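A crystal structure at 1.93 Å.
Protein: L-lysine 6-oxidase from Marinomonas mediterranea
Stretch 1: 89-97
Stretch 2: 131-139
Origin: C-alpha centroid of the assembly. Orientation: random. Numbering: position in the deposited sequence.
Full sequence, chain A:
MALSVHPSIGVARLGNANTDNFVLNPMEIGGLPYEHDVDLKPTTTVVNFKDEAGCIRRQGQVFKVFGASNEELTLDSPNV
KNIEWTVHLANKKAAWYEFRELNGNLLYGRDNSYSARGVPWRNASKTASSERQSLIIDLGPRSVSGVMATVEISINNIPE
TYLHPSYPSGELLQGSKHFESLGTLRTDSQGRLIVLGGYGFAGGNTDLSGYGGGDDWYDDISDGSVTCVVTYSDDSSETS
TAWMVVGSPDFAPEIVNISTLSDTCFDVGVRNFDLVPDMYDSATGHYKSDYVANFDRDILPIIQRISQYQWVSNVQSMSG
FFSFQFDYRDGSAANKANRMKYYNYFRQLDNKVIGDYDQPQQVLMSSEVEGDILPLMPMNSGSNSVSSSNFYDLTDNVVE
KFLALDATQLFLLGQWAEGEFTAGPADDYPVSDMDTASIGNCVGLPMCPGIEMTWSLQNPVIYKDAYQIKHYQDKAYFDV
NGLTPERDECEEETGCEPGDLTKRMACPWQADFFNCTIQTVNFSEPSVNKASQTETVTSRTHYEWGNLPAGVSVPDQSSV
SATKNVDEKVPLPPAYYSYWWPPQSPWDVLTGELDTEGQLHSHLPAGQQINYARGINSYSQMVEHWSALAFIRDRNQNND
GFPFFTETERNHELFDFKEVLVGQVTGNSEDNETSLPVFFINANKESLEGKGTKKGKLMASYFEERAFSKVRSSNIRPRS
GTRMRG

Stretch 1, residues 89-97: LANKKAAWY
Stretch 2 131-139: ERQSLIIDL

Three waters are built into the seam between these two stretches, and direct hydrogen bonding across it is limited to three bonds, two of them made by a single residue pair. Asn-91 and Ile-137 face each other as an antiparallel hydrogen-bonded pair, their CA atoms 4.9 Å apart: Asn-91 N donates to Ile-137 O at 2.8 Å, and Ile-137 N returns a bond to Asn-91 O, also at 2.8 Å, both nearly straight. The chains therefore run in opposite directions, with Ala-90 CA 4.8 Å from Asp-138 CA and Lys-92 CA 4.6 Å from Ile-136 CA. Close CA-H...O contacts flank the pair, Ala-90 CA to Ile-137 O at 3.2 Å and Ile-136 CA to Asn-91 O at 3.5 Å.

Stretch 1 is extended at Leu-89 and Ala-90 (phi/psi -101/148 and -153/160), continues through Asn-91 (-122/114), and turns at Lys-92 (-101/9) into a 3-10 segment, residues 93-95. Ala-95 N bonds to Lys-92 O at 3.0 Å, and Trp-96 N to Lys-93 O at 3.2 Å. Asn-91 (chi1 t, chi2 -46°) braces this turn, its OD1 accepting from Lys-93 N at 2.8 Å. Stretch 2 begins helical; Leu-135 N bonds to Arg-132 O at 3.1 Å and Ile-136 N to Gln-133 O at 3.2 Å before the chain extends at Ile-136 (-73/143) and Ile-137 (-96/110).

The side chains of Asn-91 and Ile-137 share one face of the sheet, CB to CB 4.0 Å; Ile-137 is m,t. Beyond the strands, the 3-10 segment packs against Leu-135 and Ile-136 through Ala-94 and Ala-95. Ala-94 CB and Ala-95 CB each lie 4.1 Å from Leu-135 CB, and Ala-95 CB is 3.9 Å from Ile-136 CG1. Leu-135 and Ile-136 are both m,t, and these contacts are apolar, between buried residues.

The CA-to-CB bond of Arg-132 points sideways to stretch 1, but its m,m,m side chain (chi4 162°) brings the guanidinium to the end of the 3-10 segment. There NH2 donates to Ala-95 O at 2.9 Å, the carbonyl lying at the guanidinium edge, near its plane. Water 3 reinforces this link, donating to Ala-95 O at 2.8 Å and accepting from Arg-132 NE at 2.9 Å. Water 2 bridges the stretches, 2.9 Å from both Asn-91 O and Leu-135 O and accepting from Ala-94 N at 3.1 Å. At the other end, water 1 lies 2.8 Å from Leu-89 O and accepts from Leu-139 N at 2.8 Å, carrying the connection one residue beyond the Ala-90 and Asp-138 register.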

# COMPACT_ATOMS: atom_id res chain seq x y z
N LEU A 89 -29.09 -21.79 7.49
CA LEU A 89 -28.36 -20.54 7.68
C LEU A 89 -27.62 -20.23 6.39
O LEU A 89 -27.20 -21.16 5.68
CB LEU A 89 -27.32 -20.74 8.79
CG LEU A 89 -27.82 -21.14 10.18
CD1 LEU A 89 -26.66 -21.13 11.21
CD2 LEU A 89 -28.99 -20.31 10.65
N ALA A 90 -27.44 -18.96 6.07
CA ALA A 90 -26.63 -18.52 4.92
C ALA A 90 -26.05 -17.14 5.17
O ALA A 90 -26.47 -16.41 6.08
CB ALA A 90 -27.45 -18.50 3.62
N ASN A 91 -25.00 -16.82 4.42
CA ASN A 91 -24.43 -15.50 4.47
C ASN A 91 -24.49 -14.96 3.10
O ASN A 91 -23.75 -15.43 2.19
CB ASN A 91 -22.99 -15.61 4.95
CG ASN A 91 -22.25 -14.29 4.98
OD1 ASN A 91 -22.28 -13.49 4.05
ND2 ASN A 91 -21.49 -14.12 6.01
N LYS A 92 -25.29 -13.92 2.93
CA LYS A 92 -25.44 -13.28 1.61
C LYS A 92 -24.65 -12.03 1.45
O LYS A 92 -24.84 -11.30 0.45
CB LYS A 92 -26.90 -12.94 1.42
CG LYS A 92 -27.79 -14.03 0.91
CD LYS A 92 -29.15 -13.50 0.69
CE LYS A 92 -30.14 -14.43 0.01
NZ LYS A 92 -31.41 -13.71 -0.27
N LYS A 93 -23.76 -11.71 2.42
CA LYS A 93 -23.17 -10.41 2.45
C LYS A 93 -22.37 -10.10 1.14
O LYS A 93 -22.38 -8.99 0.66
CB LYS A 93 -22.17 -10.25 3.59
CG LYS A 93 -22.76 -10.40 4.98
CD LYS A 93 -21.66 -10.06 6.00
CE LYS A 93 -22.22 -10.14 7.42
NZ LYS A 93 -21.28 -9.66 8.45
N ALA A 94 -21.58 -11.06 0.68
CA ALA A 94 -20.74 -10.82 -0.51
C ALA A 94 -21.57 -10.56 -1.79
O ALA A 94 -21.07 -10.01 -2.75
CB ALA A 94 -19.72 -11.93 -0.72
N ALA A 95 -22.81 -10.96 -1.77
CA ALA A 95 -23.74 -10.82 -2.87
C ALA A 95 -24.63 -9.59 -2.76
O ALA A 95 -25.35 -9.29 -3.71
CB ALA A 95 -24.61 -12.05 -2.89
N TRP A 96 -24.57 -8.85 -1.64
CA TRP A 96 -25.43 -7.71 -1.47
C TRP A 96 -24.80 -6.39 -1.91
O TRP A 96 -23.67 -6.32 -2.46
CB TRP A 96 -25.99 -7.66 -0.02
CG TRP A 96 -27.35 -6.87 0.10
CD1 TRP A 96 -27.60 -5.77 0.86
CD2 TRP A 96 -28.56 -7.14 -0.61
NE1 TRP A 96 -28.86 -5.36 0.71
CE2 TRP A 96 -29.48 -6.17 -0.22
CE3 TRP A 96 -28.94 -8.10 -1.57
CZ2 TRP A 96 -30.77 -6.12 -0.72
CZ3 TRP A 96 -30.20 -8.04 -2.10
CH2 TRP A 96 -31.13 -7.08 -1.65
N TYR A 97 -25.55 -5.34 -1.69
CA TYR A 97 -25.09 -3.98 -1.94
C TYR A 97 -24.06 -3.51 -0.93
O TYR A 97 -24.08 -3.91 0.23
CB TYR A 97 -26.27 -3.02 -1.86
CG TYR A 97 -27.33 -3.26 -2.88
CD1 TYR A 97 -27.17 -2.72 -4.18
CD2 TYR A 97 -28.49 -3.90 -2.58
CE1 TYR A 97 -28.14 -2.89 -5.15
CE2 TYR A 97 -29.47 -4.08 -3.58
CZ TYR A 97 -29.24 -3.55 -4.85
OH TYR A 97 -30.11 -3.63 -5.82
N GLU A 131 -23.30 -16.08 -11.07
CA GLU A 131 -22.05 -15.65 -10.44
C GLU A 131 -22.35 -14.92 -9.09
O GLU A 131 -21.61 -15.03 -8.15
CB GLU A 131 -21.26 -14.67 -11.32
CG GLU A 131 -20.89 -15.09 -12.76
CD GLU A 131 -20.08 -13.98 -13.48
OE1 GLU A 131 -20.58 -12.83 -13.74
OE2 GLU A 131 -18.90 -14.25 -13.75
N ARG A 132 -23.41 -14.13 -9.06
CA ARG A 132 -23.82 -13.50 -7.81
C ARG A 132 -24.24 -14.57 -6.82
O ARG A 132 -23.95 -14.48 -5.66
CB ARG A 132 -25.03 -12.61 -7.98
CG ARG A 132 -24.95 -11.53 -9.04
CD ARG A 132 -23.94 -10.49 -8.73
NE ARG A 132 -24.14 -9.83 -7.41
CZ ARG A 132 -23.17 -9.15 -6.85
NH1 ARG A 132 -22.02 -8.99 -7.51
NH2 ARG A 132 -23.33 -8.62 -5.62
N GLN A 133 -24.96 -15.58 -7.26
CA GLN A 133 -25.40 -16.59 -6.34
C GLN A 133 -24.21 -17.33 -5.73
O GLN A 133 -24.27 -17.75 -4.57
CB GLN A 133 -26.46 -17.53 -6.95
CG GLN A 133 -26.99 -18.61 -6.00
CD GLN A 133 -27.76 -19.72 -6.70
OE1 GLN A 133 -27.19 -20.52 -7.44
NE2 GLN A 133 -29.03 -19.81 -6.42
N SER A 134 -23.08 -17.42 -6.43
CA SER A 134 -22.01 -18.23 -5.89
C SER A 134 -21.20 -17.41 -4.84
O SER A 134 -20.39 -17.92 -4.09
CB SER A 134 -21.14 -18.80 -7.01
OG SER A 134 -20.30 -17.77 -7.43
N LEU A 135 -21.50 -16.13 -4.77
CA LEU A 135 -20.89 -15.27 -3.75
C LEU A 135 -21.48 -15.54 -2.35
O LEU A 135 -20.83 -15.21 -1.34
CB LEU A 135 -21.09 -13.78 -4.14
CG LEU A 135 -20.25 -13.30 -5.33
CD1 LEU A 135 -20.73 -11.89 -5.72
CD2 LEU A 135 -18.77 -13.32 -4.97
N ILE A 136 -22.68 -16.12 -2.32
CA ILE A 136 -23.40 -16.41 -1.12
C ILE A 136 -22.69 -17.59 -0.49
O ILE A 136 -22.21 -18.51 -1.18
CB ILE A 136 -24.84 -16.86 -1.41
CG1 ILE A 136 -25.57 -15.76 -2.17
CG2 ILE A 136 -25.64 -17.23 -0.16
CD1 ILE A 136 -26.97 -16.07 -2.53
N ILE A 137 -22.61 -17.58 0.85
CA ILE A 137 -22.19 -18.77 1.55
C ILE A 137 -23.44 -19.48 1.97
O ILE A 137 -24.18 -19.00 2.86
CB ILE A 137 -21.31 -18.51 2.78
CG1 ILE A 137 -20.08 -17.68 2.44
CG2 ILE A 137 -20.83 -19.86 3.38
CD1 ILE A 137 -19.14 -17.43 3.62
N ASP A 138 -23.69 -20.63 1.34
CA ASP A 138 -24.87 -21.40 1.51
C ASP A 138 -24.54 -22.91 1.36
O ASP A 138 -24.18 -23.41 0.26
CB ASP A 138 -25.89 -20.99 0.46
CG ASP A 138 -27.17 -21.79 0.52
OD1 ASP A 138 -27.42 -22.54 1.49
OD2 ASP A 138 -28.01 -21.64 -0.41
N LEU A 139 -24.64 -23.62 2.47
CA LEU A 139 -24.22 -25.02 2.55
C LEU A 139 -25.43 -25.86 2.69
O LEU A 139 -25.34 -27.05 2.94
CB LEU A 139 -23.29 -25.20 3.72
CG LEU A 139 -22.05 -24.32 3.74
CD1 LEU A 139 -21.16 -24.71 4.92
CD2 LEU A 139 -21.22 -24.34 2.45
O HOH W 1 -25.86 -23.54 5.04
O HOH W 2 -21.34 -14.06 1.29
O HOH W 3 -26.70 -9.79 -6.07